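Local atomic coordinates of protein scribble homolog (Homo sapiens, PDB entry 6EEY), a protein that probably serves as a cell-polarity scaffold, its PDZ domains binding the C-terminal tails of partners such as the alpha1D-adrenergic receptor. Residues A[39-44]-A[60-65]. The protein carries 1 engineered substitution. Sequence-based numbering, arbitrary orientation.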
ATOM      1  N   GLY A  39      -2.923   9.959  -4.437  1.00  7.79           N
ATOM      2  CA  GLY A  39      -2.972   8.855  -3.504  1.00  8.58           C
ATOM      3  C   GLY A  39      -2.485   7.555  -4.108  1.00  6.26           C
ATOM      4  O   GLY A  39      -2.441   7.369  -5.327  1.00  6.70           O
ATOM      5  N   ILE A  40      -2.095   6.660  -3.221  1.00  5.83           N
ATOM      6  CA  ILE A  40      -1.692   5.311  -3.573  1.00  5.27           C
ATOM      7  C   ILE A  40      -2.871   4.400  -3.280  1.00  4.50           C
ATOM      8  O   ILE A  40      -3.471   4.490  -2.202  1.00  5.01           O
ATOM      9  CB  ILE A  40      -0.478   4.872  -2.746  1.00  5.98           C
ATOM     10  CG1 ILE A  40       0.716   5.785  -3.005  1.00  9.51           C
ATOM     11  CG2 ILE A  40      -0.140   3.422  -3.039  1.00  6.44           C
ATOM     12  CD1 ILE A  40       1.121   5.850  -4.414  1.00 17.56           C
ATOM     13  N   PHE A  41      -3.192   3.519  -4.220  1.00  4.06           N
ATOM     14  CA  PHE A  41      -4.313   2.608  -4.101  1.00  3.83           C
ATOM     15  C   PHE A  41      -3.879   1.191  -4.395  1.00  3.80           C
ATOM     16  O   PHE A  41      -2.968   0.958  -5.184  1.00  4.01           O
ATOM     17  CB  PHE A  41      -5.434   2.981  -5.074  1.00  5.06           C
ATOM     18  CG  PHE A  41      -6.008   4.332  -4.813  1.00  5.12           C
ATOM     19  CD1 PHE A  41      -5.420   5.461  -5.345  1.00  5.99           C
ATOM     20  CD2 PHE A  41      -7.109   4.476  -4.007  1.00  5.09           C
ATOM     21  CE1 PHE A  41      -5.942   6.723  -5.089  1.00  7.22           C
ATOM     22  CE2 PHE A  41      -7.631   5.739  -3.740  1.00  6.70           C
ATOM     23  CZ  PHE A  41      -7.033   6.862  -4.285  1.00  6.56           C
ATOM     24  N   ILE A  42      -4.547   0.247  -3.764  1.00  3.51           N
ATOM     25  CA  ILE A  42      -4.292  -1.161  -4.038  1.00  3.96           C
ATOM     26  C   ILE A  42      -4.908  -1.518  -5.378  1.00  4.91           C
ATOM     27  O   ILE A  42      -6.112  -1.325  -5.581  1.00  4.38           O
ATOM     28  CB  ILE A  42      -4.870  -2.055  -2.929  1.00  3.72           C
ATOM     29  CG1 ILE A  42      -4.268  -1.662  -1.585  1.00  4.91           C
ATOM     30  CG2 ILE A  42      -4.636  -3.518  -3.263  1.00  4.00           C
ATOM     31  CD1 ILE A  42      -4.663  -2.587  -0.446  1.00  6.02           C
ATOM     32  N   SER A  43      -4.095  -2.065  -6.285  1.00  3.63           N
ATOM     33  CA  SER A  43      -4.577  -2.434  -7.604  1.00  6.20           C
ATOM     34  C   SER A  43      -4.701  -3.933  -7.810  1.00  5.33           C
ATOM     35  O   SER A  43      -5.419  -4.350  -8.725  1.00  7.15           O
ATOM     36  CB  SER A  43      -3.672  -1.844  -8.688  1.00  6.99           C
ATOM     37  OG  SER A  43      -2.368  -2.305  -8.464  1.00  8.07           O
ATOM     38  N   LYS A  44      -4.062  -4.748  -6.976  1.00  4.46           N
ATOM     39  CA  LYS A  44      -4.181  -6.193  -7.049  1.00  6.45           C
ATOM     40  C   LYS A  44      -3.885  -6.760  -5.670  1.00  5.36           C
ATOM     41  O   LYS A  44      -3.038  -6.246  -4.936  1.00  5.32           O
ATOM     42  CB  LYS A  44      -3.198  -6.783  -8.062  1.00  8.01           C
ATOM     43  CG  LYS A  44      -3.355  -6.294  -9.489  1.00 16.43           C
ATOM     44  CD  LYS A  44      -2.399  -7.037 -10.409  1.00 19.53           C
ATOM     45  CE  LYS A  44      -2.558  -6.603 -11.854  1.00 21.80           C
ATOM     46  NZ  LYS A  44      -1.522  -7.248 -12.714  1.00 27.75           N
ATOM     47  N   GLY A  60      -8.761  -1.316  -4.547  1.00  4.72           N
ATOM     48  CA  GLY A  60      -9.457  -0.058  -4.422  1.00  5.86           C
ATOM     49  C   GLY A  60      -9.210   0.664  -3.124  1.00  5.00           C
ATOM     50  O   GLY A  60      -9.516   1.860  -3.032  1.00  7.16           O
ATOM     51  N   LEU A  61      -8.663  -0.001  -2.124  1.00  3.88           N
ATOM     52  CA  LEU A  61      -8.360   0.690  -0.888  1.00  4.25           C
ATOM     53  C   LEU A  61      -7.253   1.708  -1.102  1.00  4.51           C
ATOM     54  O   LEU A  61      -6.289   1.471  -1.837  1.00  4.97           O
ATOM     55  CB  LEU A  61      -7.907  -0.285   0.192  1.00  4.63           C
ATOM     56  CG  LEU A  61      -8.977  -1.258   0.662  1.00  6.48           C
ATOM     57  CD1 LEU A  61      -8.410  -2.157   1.724  1.00  6.55           C
ATOM     58  CD2 LEU A  61     -10.213  -0.558   1.179  1.00 12.37           C
ATOM     59  N   ARG A  62      -7.406   2.853  -0.456  1.00  4.28           N
ATOM     60  CA  ARG A  62      -6.365   3.864  -0.373  1.00  4.74           C
ATOM     61  C   ARG A  62      -5.362   3.435   0.684  1.00  4.61           C
ATOM     62  O   ARG A  62      -5.748   3.051   1.791  1.00  5.53           O
ATOM     63  CB  ARG A  62      -7.028   5.186   0.019  1.00  6.53           C
ATOM     64  CG  ARG A  62      -6.112   6.350   0.360  1.00  8.99           C
ATOM     65  CD  ARG A  62      -5.671   7.040  -0.879  1.00 10.92           C
ATOM     66  NE  ARG A  62      -4.845   8.214  -0.608  1.00  7.76           N
ATOM     67  CZ  ARG A  62      -5.264   9.476  -0.594  1.00  7.28           C
ATOM     68  NH1 ARG A  62      -6.539   9.785  -0.801  1.00  8.11           N
ATOM     69  NH2 ARG A  62      -4.381  10.438  -0.381  1.00  7.22           N
ATOM     70  N   LEU A  63      -4.083   3.462   0.342  1.00  3.93           N
ATOM     71  CA  LEU A  63      -3.012   3.043   1.231  1.00  4.21           C
ATOM     72  C   LEU A  63      -2.227   4.284   1.625  1.00  3.64           C
ATOM     73  O   LEU A  63      -1.581   4.908   0.774  1.00  4.14           O
ATOM     74  CB  LEU A  63      -2.131   2.056   0.487  1.00  5.56           C
ATOM     75  CG  LEU A  63      -0.966   1.515   1.280  1.00  4.43           C
ATOM     76  CD1 LEU A  63      -1.405   0.761   2.517  1.00  5.50           C
ATOM     77  CD2 LEU A  63      -0.142   0.603   0.387  1.00  6.65           C
ATOM     78  N   LEU A  64      -2.303   4.658   2.901  1.00  3.15           N
ATOM     79  CA  LEU A  64      -1.687   5.879   3.398  1.00  3.62           C
ATOM     80  C   LEU A  64      -0.322   5.661   4.029  1.00  3.55           C
ATOM     81  O   LEU A  64       0.549   6.533   3.916  1.00  4.16           O
ATOM     82  CB  LEU A  64      -2.582   6.557   4.430  1.00  4.47           C
ATOM     83  CG  LEU A  64      -3.902   7.108   3.898  1.00  5.27           C
ATOM     84  CD1 LEU A  64      -4.799   7.555   5.023  1.00 11.96           C
ATOM     85  CD2 LEU A  64      -3.665   8.275   2.953  1.00  8.64           C
ATOM     86  N   GLU A  65      -0.120   4.537   4.699  1.00  3.17           N
ATOM     87  CA  GLU A  65       1.117   4.270   5.396  1.00  4.19           C
ATOM     88  C   GLU A  65       1.381   2.781   5.342  1.00  3.32           C
ATOM     89  O   GLU A  65       0.448   1.972   5.307  1.00  3.37           O
ATOM     90  CB  GLU A  65       1.081   4.650   6.879  1.00  3.76           C
ATOM     91  CG  GLU A  65       0.818   6.105   7.124  1.00  4.73           C
ATOM     92  CD  GLU A  65       0.898   6.511   8.585  1.00  5.20           C
ATOM     93  OE1 GLU A  65       0.874   7.731   8.839  1.00  6.99           O
ATOM     94  OE2 GLU A  65       0.994   5.648   9.470  1.00  5.84           O
TER
HETATM   95  O   HOH W   1      -2.166   7.347  -0.399  1.00  5.92           O
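F41 turns its CG anti to the carbonyl carbon and beside the backbone N (chi1 -62°), while R62 holds CG anti to the backbone N (chi1 172°) and bends at the next bond, carrying its CD over one face of the F41 ring. This CH-pi contact puts R62 CD 4.0 Å from the centroid of the F41 ring, above the CE2–CZ side, with ring and guanidinium planes 47° apart. At the rim of the ring, close to its plane, CD2 of F41 meets the carbonyl O of G60 at 3.7 Å. Beyond the ring, one face of the R62 guanidinium lies over G39, R62 NE being 3.5 Å from G39 CA; the lack of a side chain on G39 permits this approach. R62 NE donates, in the guanidinium plane, to a water 2.8 Å away, which also accepts from I40 N and donates to L63 O, so that one water joins the arginine to both backbones. F41 and R62 form an antiparallel non-hydrogen-bonded pair between strands 40-45 and 62-66 of the PDZ fold. The former strand pairs along its other edge with strand 19-23, which in PDZ domains borders the peptide-binding groove together with helix 76-83. Backbone bonds run from L63 N to I40 O (2.8 Å), from I42 N to L61 O and from G60 N to I42 O, carrying the bonding on to L61 and G60. The side chains of I42 and L61 run alongside each other in one direction, with CD1 of I42 4.0 Å from CB of L61. I40 and L63 face away from the F41–R62 side, and both touch L71, while L63 packs on V92 and V94.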